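Local coordinates for protein single-stranded DNA specific exonuclease RecJ (Thermus thermophilus, PDB 2ZXR) that degrades single-stranded DNA as a 5' to 3' exonuclease that requires divalent cations such as magnesium or manganese, with no detectable activity on single-stranded RNA, at residues E385-R390 with F407-A412; P358-A363 with E379-A384; A373-V378 with E415-R420; K330-L335 with S349-A354. One frame throughout, in Å; residues are numbered along the deposited sequence.

Interaction 1 of 4, residues E385-R390 with F407-A412; sequences EDLLLR and FPAFKA
Phe-410, on helix 407-419, meets Leu-387 and Leu-388 of the turn that follows helix 377-383. Its CB lies 4.3 Å from CD2 of Leu-387. That same methyl comes closer to the helix backbone, at 3.7 Å from CA of Phe-410. Further out, the ring meets Leu-388. Both CD1 and CE1 of Phe-410 lie 4.0 Å from CD2 of Leu-388, so the methyl sits beside the bond between them. It approaches the ring obliquely. At the tip, CZ of Phe-410 leaves the two leucines and packs on Phe-360 and Leu-381. The first torsion explains this reach: CG of Phe-410 is anti to its backbone N (chi1 174°), and the ring extends away from the helix.

Leu-387 also reaches the preceding residue of the helix. Its CD2 is 4.2 Å from CB of Ala-409, at the more exposed border of the contact. Residues 385-387 form a short 3-10 segment, closed by Leu-388 N to Glu-385 O at 3.1 Å. This turn delivers the two leucines to the helix. No hydrogen bond crosses between the segments. A salt bridge from Asp-386 to Arg-413 ties the turn to the helix close by. The ring of Phe-400, on strand 397-401, also meets Phe-410. This is the apolar packing of an alpha/beta domain, here the DHHA1 domain, where a helix lies against a mixed sheet and grips a connecting turn.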
loop_
_atom_site.group_PDB
_atom_site.type_symbol
_atom_site.label_atom_id
_atom_site.label_comp_id
_atom_site.label_asym_id
_atom_site.label_seq_id
_atom_site.Cartn_x
_atom_site.Cartn_y
_atom_site.Cartn_z
ATOM N N GLU A 385 -11.931 -29.619 6.806
ATOM C CA GLU A 385 -12.508 -30.046 5.531
ATOM C C GLU A 385 -13.552 -31.160 5.490
ATOM O O GLU A 385 -14.417 -31.167 4.603
ATOM C CB GLU A 385 -11.394 -30.371 4.534
ATOM C CG GLU A 385 -10.651 -31.664 4.807
ATOM C CD GLU A 385 -9.475 -31.845 3.859
ATOM O OE1 GLU A 385 -9.680 -31.793 2.622
ATOM O OE2 GLU A 385 -8.345 -32.032 4.356
ATOM N N ASP A 386 -13.490 -32.098 6.422
ATOM C CA ASP A 386 -14.471 -33.181 6.424
ATOM C C ASP A 386 -15.895 -32.617 6.578
ATOM O O ASP A 386 -16.873 -33.238 6.147
ATOM C CB ASP A 386 -14.185 -34.148 7.580
ATOM C CG ASP A 386 -14.225 -33.460 8.938
ATOM O OD1 ASP A 386 -13.371 -32.585 9.211
ATOM O OD2 ASP A 386 -15.123 -33.783 9.748
ATOM N N LEU A 387 -15.985 -31.436 7.185
ATOM C CA LEU A 387 -17.258 -30.761 7.466
ATOM C C LEU A 387 -17.838 -29.954 6.314
ATOM O O LEU A 387 -18.972 -29.503 6.378
ATOM C CB LEU A 387 -17.055 -29.807 8.643
ATOM C CG LEU A 387 -17.305 -30.133 10.109
ATOM C CD1 LEU A 387 -17.193 -31.612 10.392
ATOM C CD2 LEU A 387 -16.338 -29.307 10.937
ATOM N N LEU A 388 -17.064 -29.770 5.259
ATOM C CA LEU A 388 -17.490 -28.929 4.146
ATOM C C LEU A 388 -17.936 -29.640 2.886
ATOM O O LEU A 388 -17.465 -30.733 2.580
ATOM C CB LEU A 388 -16.349 -27.968 3.804
ATOM C CG LEU A 388 -15.718 -27.293 5.022
ATOM C CD1 LEU A 388 -14.503 -26.467 4.589
ATOM C CD2 LEU A 388 -16.759 -26.424 5.714
ATOM N N LEU A 389 -18.839 -29.006 2.153
ATOM C CA LEU A 389 -19.329 -29.559 0.905
ATOM C C LEU A 389 -18.294 -29.286 -0.180
ATOM O O LEU A 389 -18.179 -30.026 -1.165
ATOM C CB LEU A 389 -20.670 -28.913 0.536
ATOM C CG LEU A 389 -21.766 -29.240 1.547
ATOM C CD1 LEU A 389 -23.043 -28.474 1.216
ATOM C CD2 LEU A 389 -22.010 -30.780 1.528
ATOM N N ARG A 390 -17.546 -28.204 -0.000
ATOM C CA ARG A 390 -16.503 -27.827 -0.944
ATOM C C ARG A 390 -15.879 -26.548 -0.426
ATOM O O ARG A 390 -16.503 -25.815 0.358
ATOM C CB ARG A 390 -17.088 -27.578 -2.327
ATOM C CG ARG A 390 -18.313 -26.704 -2.292
ATOM C CD ARG A 390 -18.382 -25.823 -3.504
ATOM N NE ARG A 390 -18.426 -24.407 -3.133
ATOM C CZ ARG A 390 -19.457 -23.599 -3.379
ATOM N NH1 ARG A 390 -20.537 -24.074 -3.994
ATOM N NH2 ARG A 390 -19.406 -22.312 -3.028
ATOM N N PHE A 407 -22.298 -25.806 11.778
ATOM C CA PHE A 407 -21.608 -24.585 12.193
ATOM C C PHE A 407 -20.892 -24.660 13.550
ATOM O O PHE A 407 -19.714 -24.299 13.655
ATOM C CB PHE A 407 -22.586 -23.396 12.189
ATOM C CG PHE A 407 -21.940 -22.079 12.532
ATOM C CD1 PHE A 407 -21.153 -21.403 11.591
ATOM C CD2 PHE A 407 -22.101 -21.521 13.804
ATOM C CE1 PHE A 407 -20.527 -20.172 11.917
ATOM C CE2 PHE A 407 -21.483 -20.296 14.147
ATOM C CZ PHE A 407 -20.691 -19.616 13.196
ATOM N N PRO A 408 -21.589 -25.101 14.620
ATOM C CA PRO A 408 -20.840 -25.149 15.888
ATOM C C PRO A 408 -19.561 -25.995 15.806
ATOM O O PRO A 408 -18.526 -25.621 16.365
ATOM C CB PRO A 408 -21.853 -25.720 16.880
ATOM C CG PRO A 408 -23.204 -25.169 16.340
ATOM C CD PRO A 408 -23.022 -25.393 14.823
ATOM N N ALA A 409 -19.621 -27.111 15.090
ATOM C CA ALA A 409 -18.471 -27.993 14.967
ATOM C C ALA A 409 -17.374 -27.312 14.152
ATOM O O ALA A 409 -16.175 -27.425 14.454
ATOM C CB ALA A 409 -18.888 -29.303 14.297
ATOM N N PHE A 410 -17.801 -26.610 13.108
ATOM C CA PHE A 410 -16.890 -25.887 12.227
ATOM C C PHE A 410 -16.179 -24.815 13.039
ATOM O O PHE A 410 -14.966 -24.641 12.928
ATOM C CB PHE A 410 -17.676 -25.224 11.097
ATOM C CG PHE A 410 -16.839 -24.325 10.220
ATOM C CD1 PHE A 410 -15.936 -24.862 9.300
ATOM C CD2 PHE A 410 -16.950 -22.940 10.326
ATOM C CE1 PHE A 410 -15.153 -24.020 8.498
ATOM C CE2 PHE A 410 -16.177 -22.094 9.532
ATOM C CZ PHE A 410 -15.283 -22.626 8.622
ATOM N N LYS A 411 -16.943 -24.105 13.859
ATOM C CA LYS A 411 -16.390 -23.045 14.687
ATOM C C LYS A 411 -15.299 -23.505 15.653
ATOM O O LYS A 411 -14.225 -22.904 15.698
ATOM C CB LYS A 411 -17.510 -22.359 15.480
ATOM C CG LYS A 411 -17.072 -21.266 16.453
ATOM C CD LYS A 411 -18.314 -20.603 17.034
ATOM C CE LYS A 411 -18.030 -19.274 17.704
ATOM N NZ LYS A 411 -17.569 -19.369 19.125
ATOM N N ALA A 412 -15.562 -24.566 16.422
ATOM C CA ALA A 412 -14.564 -25.038 17.386
ATOM C C ALA A 412 -13.292 -25.426 16.663
ATOM O O ALA A 412 -12.180 -25.136 17.116
ATOM C CB ALA A 412 -15.105 -26.234 18.183
#

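Interaction 2 of 4, residues P358-A363 with E379-A384; sequences PVFLVA and EALRSA
The shortest polar bond here is the salt bridge from Arg-382 NH1 to Glu-379 OE2, 2.6 Å, on the helix whose Ala-380 and Leu-381 touch Phe-360. It joins residues three apart, and Arg-382 NE has a second partner in the hydroxyl of Tyr-391. Ser-383 bends back in the same helix: its OG donates to Ala-380 O at 2.7 Å. The donor is tilted 23° from the carbonyl plane.

The contact itself is apolar. Phe-360, on strand 359-363, turns its ring edge to the helix. Its CZ is 3.7 Å from CB of Ala-380, which lies in the plane of the ring. One step round the rim, CE2 of Phe-360 is 4.0 Å from CD2 of Leu-381, also near that plane. Phe-360 and Leu-381 lie alongside each other, pointing opposite ways. Leu-381 has CG beside its backbone N (chi1 -66°), which lets CD2 bend in toward the strand. Tyr-417 of helix 407-419 also packs on Ala-380.

All three touching residues are buried and no hydrogen bond joins the segments. Strand and helix are therefore held together here by hydrophobic burial and shape; the polar bonds named are made within the helix or to Tyr-391.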
loop_
_atom_site.group_PDB
_atom_site.type_symbol
_atom_site.label_atom_id
_atom_site.label_comp_id
_atom_site.label_asym_id
_atom_site.label_seq_id
_atom_site.Cartn_x
_atom_site.Cartn_y
_atom_site.Cartn_z
ATOM N N PRO A 358 -8.630 -13.447 12.016
ATOM C CA PRO A 358 -9.162 -14.133 10.838
ATOM C C PRO A 358 -10.690 -14.101 11.004
ATOM O O PRO A 358 -11.194 -14.160 12.139
ATOM C CB PRO A 358 -8.597 -15.546 10.977
ATOM C CG PRO A 358 -7.362 -15.367 11.811
ATOM C CD PRO A 358 -7.774 -14.336 12.821
ATOM N N VAL A 359 -11.434 -13.978 9.908
ATOM C CA VAL A 359 -12.884 -13.948 10.022
ATOM C C VAL A 359 -13.491 -14.945 9.062
ATOM O O VAL A 359 -13.083 -15.053 7.897
ATOM C CB VAL A 359 -13.454 -12.519 9.764
ATOM C CG1 VAL A 359 -14.997 -12.522 9.796
ATOM C CG2 VAL A 359 -12.939 -11.572 10.842
ATOM N N PHE A 360 -14.440 -15.710 9.598
ATOM C CA PHE A 360 -15.176 -16.736 8.883
ATOM C C PHE A 360 -16.655 -16.386 9.056
ATOM O O PHE A 360 -17.140 -16.267 10.182
ATOM C CB PHE A 360 -14.949 -18.123 9.510
ATOM C CG PHE A 360 -13.514 -18.558 9.550
ATOM C CD1 PHE A 360 -12.594 -17.912 10.383
ATOM C CD2 PHE A 360 -13.076 -19.585 8.735
ATOM C CE1 PHE A 360 -11.245 -18.290 10.395
ATOM C CE2 PHE A 360 -11.742 -19.966 8.734
ATOM C CZ PHE A 360 -10.823 -19.316 9.565
ATOM N N LEU A 361 -17.367 -16.242 7.947
ATOM C CA LEU A 361 -18.790 -15.922 7.964
ATOM C C LEU A 361 -19.517 -16.954 7.124
ATOM O O LEU A 361 -19.013 -17.390 6.062
ATOM C CB LEU A 361 -19.032 -14.539 7.339
ATOM C CG LEU A 361 -19.100 -13.292 8.226
ATOM C CD1 LEU A 361 -18.207 -13.420 9.443
ATOM C CD2 LEU A 361 -18.781 -12.061 7.367
ATOM N N VAL A 362 -20.697 -17.343 7.594
ATOM C CA VAL A 362 -21.533 -18.320 6.901
ATOM C C VAL A 362 -22.897 -17.687 6.756
ATOM O O VAL A 362 -23.407 -17.104 7.708
ATOM C CB VAL A 362 -21.700 -19.604 7.730
ATOM C CG1 VAL A 362 -22.668 -20.562 7.020
ATOM C CG2 VAL A 362 -20.358 -20.267 7.941
ATOM N N ALA A 363 -23.481 -17.768 5.572
ATOM C CA ALA A 363 -24.820 -17.205 5.345
ATOM C C ALA A 363 -25.445 -18.046 4.278
ATOM O O ALA A 363 -24.843 -18.251 3.226
ATOM C CB ALA A 363 -24.753 -15.762 4.877
ATOM N N GLU A 379 -5.894 -22.961 4.559
ATOM C CA GLU A 379 -5.374 -24.050 5.387
ATOM C C GLU A 379 -6.280 -24.219 6.615
ATOM O O GLU A 379 -6.416 -25.314 7.146
ATOM C CB GLU A 379 -3.921 -23.778 5.822
ATOM C CG GLU A 379 -2.882 -23.966 4.715
ATOM C CD GLU A 379 -2.918 -25.367 4.080
ATOM O OE1 GLU A 379 -2.764 -26.370 4.819
ATOM O OE2 GLU A 379 -3.103 -25.464 2.836
ATOM N N ALA A 380 -6.901 -23.134 7.060
ATOM C CA ALA A 380 -7.808 -23.201 8.209
ATOM C C ALA A 380 -9.041 -24.025 7.797
ATOM O O ALA A 380 -9.562 -24.832 8.579
ATOM C CB ALA A 380 -8.221 -21.806 8.628
ATOM N N LEU A 381 -9.486 -23.833 6.559
ATOM C CA LEU A 381 -10.623 -24.582 6.052
ATOM C C LEU A 381 -10.192 -26.035 5.889
ATOM O O LEU A 381 -10.965 -26.961 6.157
ATOM C CB LEU A 381 -11.098 -24.032 4.700
ATOM C CG LEU A 381 -11.683 -22.611 4.701
ATOM C CD1 LEU A 381 -12.282 -22.304 3.303
ATOM C CD2 LEU A 381 -12.760 -22.481 5.789
ATOM N N ARG A 382 -8.955 -26.235 5.436
ATOM C CA ARG A 382 -8.453 -27.593 5.262
ATOM C C ARG A 382 -8.513 -28.337 6.590
ATOM O O ARG A 382 -8.907 -29.486 6.626
ATOM C CB ARG A 382 -7.015 -27.575 4.739
ATOM C CG ARG A 382 -6.397 -28.952 4.539
ATOM C CD ARG A 382 -5.378 -28.881 3.417
ATOM N NE ARG A 382 -6.023 -28.288 2.243
ATOM C CZ ARG A 382 -5.392 -27.597 1.294
ATOM N NH1 ARG A 382 -4.083 -27.410 1.377
ATOM N NH2 ARG A 382 -6.079 -27.080 0.271
ATOM N N SER A 383 -8.153 -27.679 7.682
ATOM C CA SER A 383 -8.180 -28.331 8.987
ATOM C C SER A 383 -9.576 -28.808 9.359
ATOM O O SER A 383 -9.722 -29.696 10.186
ATOM C CB SER A 383 -7.647 -27.393 10.090
ATOM O OG SER A 383 -8.613 -26.437 10.520
ATOM N N ALA A 384 -10.606 -28.224 8.756
ATOM C CA ALA A 384 -11.987 -28.623 9.049
ATOM C C ALA A 384 -12.699 -29.152 7.793
ATOM O O ALA A 384 -13.931 -29.161 7.740
ATOM C CB ALA A 384 -12.746 -27.419 9.591
#

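Interaction 3 of 4, residues A373-V378 with E415-R420; sequences APISAV and EAYAAR
Ile-375 meets Tyr-417 and Ala-418 with two different branches. Its CG2 methyl faces the rim of the tyrosine ring, 3.9 Å from CE2 of Tyr-417 and near the ring plane. Its other arm ends in CD1, which lies 3.8 Å from CB of Ala-418. The side chain forks at CB, and chi1 (-56°) aims the two arms: CG2 anti to the backbone N, CG1 anti to the carbonyl carbon. The side chains of Ile-375 and Tyr-417 run past each other in opposite directions, so the phenol end comes level with the backbone of Ile-375.

There a water links the two segments. It lies 2.6 Å from OH of Tyr-417 and accepts from N of Ser-376 at 2.9 Å. It also donates to O of Pro-374 at 3.1 Å. The water thus satisfies two backbone groups in the turn before helix 377-383 and fixes the hydroxyl beside them. Within the DHHA1 domain, this contact packs the turn and N-cap leading into helix 377-383 against the last part of helix 407-419. Ser-376 is that N-cap, and its OG makes a weak hydrogen bond to N of Glu-379. The carbonyl O of Ser-376 approaches CE2 of Tyr-417 obliquely.

The tyrosine also has a neighbour on its own segment. The guanidinium group of Arg-420 has CD1 of Tyr-417 over one face, 3.8 Å above its plane and offset toward the rim.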
loop_
_atom_site.group_PDB
_atom_site.type_symbol
_atom_site.label_atom_id
_atom_site.label_comp_id
_atom_site.label_asym_id
_atom_site.label_seq_id
_atom_site.Cartn_x
_atom_site.Cartn_y
_atom_site.Cartn_z
ATOM N N ALA A 373 -1.891 -12.319 8.726
ATOM C CA ALA A 373 -0.795 -12.723 9.597
ATOM C C ALA A 373 -0.245 -14.095 9.384
ATOM O O ALA A 373 0.086 -14.451 8.239
ATOM C CB ALA A 373 -1.240 -12.561 11.003
ATOM N N PRO A 374 -0.100 -14.894 10.464
ATOM C CA PRO A 374 0.443 -16.189 10.079
ATOM C C PRO A 374 -0.683 -17.188 9.871
ATOM O O PRO A 374 -0.447 -18.387 9.828
ATOM C CB PRO A 374 1.317 -16.548 11.265
ATOM C CG PRO A 374 0.481 -16.073 12.419
ATOM C CD PRO A 374 0.010 -14.710 11.930
ATOM N N ILE A 375 -1.917 -16.713 9.757
ATOM C CA ILE A 375 -2.994 -17.673 9.570
ATOM C C ILE A 375 -3.538 -17.695 8.173
ATOM O O ILE A 375 -4.124 -16.721 7.696
ATOM C CB ILE A 375 -4.142 -17.443 10.534
ATOM C CG1 ILE A 375 -3.611 -17.472 11.964
ATOM C CG2 ILE A 375 -5.203 -18.533 10.339
ATOM C CD1 ILE A 375 -4.662 -17.188 12.967
ATOM N N SER A 376 -3.337 -18.839 7.536
ATOM C CA SER A 376 -3.786 -19.085 6.186
ATOM C C SER A 376 -5.268 -19.459 6.147
ATOM O O SER A 376 -5.715 -20.414 6.815
ATOM C CB SER A 376 -2.948 -20.200 5.563
ATOM O OG SER A 376 -3.506 -20.607 4.329
ATOM N N ALA A 377 -6.014 -18.693 5.354
ATOM C CA ALA A 377 -7.437 -18.886 5.180
ATOM C C ALA A 377 -7.771 -20.297 4.704
ATOM O O ALA A 377 -8.512 -21.033 5.375
ATOM C CB ALA A 377 -7.988 -17.856 4.178
ATOM N N VAL A 378 -7.202 -20.677 3.563
ATOM C CA VAL A 378 -7.497 -21.970 2.995
ATOM C C VAL A 378 -6.984 -23.147 3.822
ATOM O O VAL A 378 -7.590 -24.218 3.808
ATOM C CB VAL A 378 -7.005 -22.048 1.514
ATOM C CG1 VAL A 378 -5.470 -22.021 1.427
ATOM C CG2 VAL A 378 -7.568 -23.278 0.853
ATOM N N GLU A 415 -11.406 -22.347 15.347
ATOM C CA GLU A 415 -10.889 -21.620 16.506
ATOM C C GLU A 415 -9.633 -22.313 17.026
ATOM O O GLU A 415 -8.681 -21.652 17.472
ATOM C CB GLU A 415 -11.913 -21.574 17.643
ATOM C CG GLU A 415 -13.110 -20.690 17.405
ATOM C CD GLU A 415 -14.104 -20.750 18.563
ATOM O OE1 GLU A 415 -13.928 -21.597 19.458
ATOM O OE2 GLU A 415 -15.067 -19.964 18.587
ATOM N N ALA A 416 -9.642 -23.645 16.972
ATOM C CA ALA A 416 -8.521 -24.449 17.440
ATOM C C ALA A 416 -7.371 -24.344 16.477
ATOM O O ALA A 416 -6.218 -24.352 16.881
ATOM C CB ALA A 416 -8.935 -25.927 17.606
ATOM N N TYR A 417 -7.678 -24.267 15.194
ATOM C CA TYR A 417 -6.626 -24.124 14.206
ATOM C C TYR A 417 -5.892 -22.796 14.476
ATOM O O TYR A 417 -4.658 -22.758 14.537
ATOM C CB TYR A 417 -7.210 -24.104 12.794
ATOM C CG TYR A 417 -6.163 -23.886 11.743
ATOM C CD1 TYR A 417 -5.236 -24.884 11.439
ATOM C CD2 TYR A 417 -6.037 -22.652 11.110
ATOM C CE1 TYR A 417 -4.202 -24.648 10.537
ATOM C CE2 TYR A 417 -5.009 -22.404 10.204
ATOM C CZ TYR A 417 -4.091 -23.399 9.931
ATOM O OH TYR A 417 -3.031 -23.130 9.098
ATOM N N ALA A 418 -6.655 -21.720 14.663
ATOM C CA ALA A 418 -6.077 -20.392 14.900
ATOM C C ALA A 418 -5.285 -20.318 16.199
ATOM O O ALA A 418 -4.309 -19.560 16.299
ATOM C CB ALA A 418 -7.185 -19.317 14.901
ATOM N N ALA A 419 -5.718 -21.098 17.191
ATOM C CA ALA A 419 -5.057 -21.139 18.489
ATOM C C ALA A 419 -3.631 -21.682 18.392
ATOM O O ALA A 419 -2.815 -21.429 19.261
ATOM C CB ALA A 419 -5.874 -21.989 19.466
ATOM N N ARG A 420 -3.337 -22.421 17.332
ATOM C CA ARG A 420 -2.005 -22.982 17.126
ATOM C C ARG A 420 -0.990 -21.929 16.676
ATOM O O ARG A 420 0.212 -22.206 16.593
ATOM C CB ARG A 420 -2.072 -24.103 16.083
ATOM C CG ARG A 420 -2.752 -25.369 16.608
ATOM C CD ARG A 420 -3.277 -26.269 15.491
ATOM N NE ARG A 420 -2.348 -26.404 14.369
ATOM C CZ ARG A 420 -2.565 -27.180 13.305
ATOM N NH1 ARG A 420 -3.681 -27.901 13.225
ATOM N NH2 ARG A 420 -1.679 -27.225 12.309
HETATM O O HOH W 1 -1.613 -20.956 8.624
#

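Interaction 4 of 4, residues K330-L335 with S349-A354; sequences KAIVLL and SRILEA
Ile-351 reaches from helix 341-355 to Ile-332 and Leu-334, two residues of strand 332-335. Along the helix, Ser-349 comes first. It serves the backbone: its O accepts from N of Glu-353 at 2.9 Å, and its OG makes a weak bond to O of Gly-345. Arg-350 turns to helix 293-321, where its NH1 makes salt bridges with Glu-314 and Glu-315. Its O receives N of Ala-354 at 3.2 Å.

Ile-351 then makes the contact, with its two branches sent to two strand residues. CG2 of Ile-351 lies 4.0 Å from CD1 of Ile-332. CD1 of Ile-351, at the end of the longer arm, lies 4.3 Å from CD1 of Leu-334. The chain is extended beyond CB (chi2 178°), which carries this second methyl out to the leucine. Ile-332 has CG1 beside its backbone N (chi1 -62°), and the two isoleucines cross at a slant. Ile-332 and Leu-334 are two apart on the strand, so both point to the same side of the sheet. Leu-318 and Leu-321 of helix 293-321 also pack on Ile-351.

Next, Leu-352 turns to Val-359 of the neighbouring strand, which Ile-351 touches as well. The helix runs on past Glu-353 and Ala-354 toward that strand. All three residues of the contact are buried, and no hydrogen bond joins the segments. Strand 332-335, helix 341-355 and the parallel strand 359-363 form a beta-alpha-beta crossover, with the helix packed on one face of the sheet.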
loop_
_atom_site.group_PDB
_atom_site.type_symbol
_atom_site.label_atom_id
_atom_site.label_comp_id
_atom_site.label_asym_id
_atom_site.label_seq_id
_atom_site.Cartn_x
_atom_site.Cartn_y
_atom_site.Cartn_z
ATOM N N LYS A 330 -9.223 -16.115 18.906
ATOM C CA LYS A 330 -8.195 -16.328 17.907
ATOM C C LYS A 330 -8.804 -16.304 16.504
ATOM O O LYS A 330 -8.095 -16.130 15.516
ATOM C CB LYS A 330 -7.482 -17.660 18.162
ATOM C CG LYS A 330 -6.219 -17.569 19.037
ATOM C CD LYS A 330 -6.417 -16.748 20.310
ATOM C CE LYS A 330 -5.110 -16.666 21.122
ATOM N NZ LYS A 330 -5.029 -15.389 21.911
ATOM N N ALA A 331 -10.120 -16.483 16.428
ATOM C CA ALA A 331 -10.817 -16.472 15.152
ATOM C C ALA A 331 -12.252 -16.060 15.391
ATOM O O ALA A 331 -12.859 -16.482 16.361
ATOM C CB ALA A 331 -10.762 -17.846 14.502
ATOM N N ILE A 332 -12.775 -15.200 14.521
ATOM C CA ILE A 332 -14.145 -14.748 14.623
ATOM C C ILE A 332 -14.942 -15.605 13.627
ATOM O O ILE A 332 -14.632 -15.655 12.428
ATOM C CB ILE A 332 -14.217 -13.249 14.327
ATOM C CG1 ILE A 332 -13.388 -12.521 15.387
ATOM C CG2 ILE A 332 -15.646 -12.748 14.376
ATOM C CD1 ILE A 332 -13.379 -11.018 15.234
ATOM N N VAL A 333 -15.946 -16.312 14.145
ATOM C CA VAL A 333 -16.735 -17.212 13.323
ATOM C C VAL A 333 -18.188 -16.921 13.585
ATOM O O VAL A 333 -18.705 -17.176 14.665
ATOM C CB VAL A 333 -16.383 -18.699 13.656
ATOM C CG1 VAL A 333 -16.978 -19.650 12.609
ATOM C CG2 VAL A 333 -14.875 -18.863 13.709
ATOM N N LEU A 334 -18.853 -16.372 12.583
ATOM C CA LEU A 334 -20.241 -15.998 12.753
ATOM C C LEU A 334 -21.140 -16.575 11.685
ATOM O O LEU A 334 -20.724 -16.816 10.551
ATOM C CB LEU A 334 -20.341 -14.472 12.784
ATOM C CG LEU A 334 -19.315 -13.863 13.753
ATOM C CD1 LEU A 334 -19.190 -12.346 13.526
ATOM C CD2 LEU A 334 -19.745 -14.166 15.188
ATOM N N LEU A 335 -22.385 -16.784 12.085
ATOM C CA LEU A 335 -23.416 -17.350 11.249
ATOM C C LEU A 335 -24.527 -16.332 11.121
ATOM O O LEU A 335 -24.957 -15.764 12.117
ATOM C CB LEU A 335 -23.982 -18.616 11.915
ATOM C CG LEU A 335 -25.219 -19.254 11.277
ATOM C CD1 LEU A 335 -24.852 -19.824 9.889
ATOM C CD2 LEU A 335 -25.755 -20.389 12.184
ATOM N N SER A 349 -13.999 -8.600 5.613
ATOM C CA SER A 349 -12.769 -7.803 5.594
ATOM C C SER A 349 -12.903 -6.639 6.570
ATOM O O SER A 349 -11.960 -6.287 7.291
ATOM C CB SER A 349 -12.491 -7.255 4.190
ATOM O OG SER A 349 -12.159 -8.304 3.294
ATOM N N ARG A 350 -14.083 -6.033 6.594
ATOM C CA ARG A 350 -14.281 -4.927 7.510
ATOM C C ARG A 350 -14.172 -5.398 8.961
ATOM O O ARG A 350 -13.654 -4.681 9.810
ATOM C CB ARG A 350 -15.617 -4.241 7.225
ATOM C CG ARG A 350 -15.586 -3.449 5.908
ATOM C CD ARG A 350 -16.899 -2.722 5.665
ATOM N NE ARG A 350 -17.080 -1.608 6.589
ATOM C CZ ARG A 350 -18.157 -0.829 6.623
ATOM N NH1 ARG A 350 -19.167 -1.047 5.784
ATOM N NH2 ARG A 350 -18.209 0.187 7.478
ATOM N N ILE A 351 -14.626 -6.611 9.253
ATOM C CA ILE A 351 -14.509 -7.107 10.627
ATOM C C ILE A 351 -13.060 -7.408 10.946
ATOM O O ILE A 351 -12.566 -7.100 12.028
ATOM C CB ILE A 351 -15.350 -8.383 10.856
ATOM C CG1 ILE A 351 -16.831 -8.014 10.770
ATOM C CG2 ILE A 351 -14.994 -9.008 12.226
ATOM C CD1 ILE A 351 -17.817 -9.183 10.917
ATOM N N LEU A 352 -12.377 -8.036 10.006
ATOM C CA LEU A 352 -10.982 -8.357 10.205
ATOM C C LEU A 352 -10.179 -7.083 10.484
ATOM O O LEU A 352 -9.219 -7.094 11.270
ATOM C CB LEU A 352 -10.431 -9.042 8.961
ATOM C CG LEU A 352 -8.930 -9.319 8.892
ATOM C CD1 LEU A 352 -8.696 -10.580 8.086
ATOM C CD2 LEU A 352 -8.193 -8.113 8.279
ATOM N N GLU A 353 -10.583 -5.978 9.864
ATOM C CA GLU A 353 -9.831 -4.740 10.037
ATOM C C GLU A 353 -10.059 -4.062 11.383
ATOM O O GLU A 353 -9.175 -3.403 11.911
ATOM C CB GLU A 353 -10.158 -3.771 8.900
ATOM C CG GLU A 353 -9.046 -2.797 8.619
ATOM C CD GLU A 353 -7.743 -3.479 8.201
ATOM O OE1 GLU A 353 -6.693 -3.136 8.808
ATOM O OE2 GLU A 353 -7.764 -4.341 7.276
ATOM N N ALA A 354 -11.251 -4.223 11.932
ATOM C CA ALA A 354 -11.591 -3.613 13.205
ATOM C C ALA A 354 -11.033 -4.475 14.317
ATOM O O ALA A 354 -10.824 -4.031 15.441
ATOM C CB ALA A 354 -13.121 -3.553 13.344
#

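How the interactions relate
All four contacts belong to the DHHA1 domain. Along the chain, interaction 4 comes first and interaction 2 second. The segments of interactions 2 and 3 alternate, and interaction 1 falls between the two segments of interaction 3. Centres lie from about 8 Å (1 and 2) to about 17 Å (1 and 4) apart. Interactions 2 and 4 share one mixed sheet, in which strands 332-335 and 359-363 are neighbours. Interactions 1 and 3 share helix 407-419; interactions 2 and 3 share helix 377-383. The sheet thus has helix 341-355 on one face and the other two helices on the opposite face. Interaction 1 is less buried than the others; all lie away from the metal site.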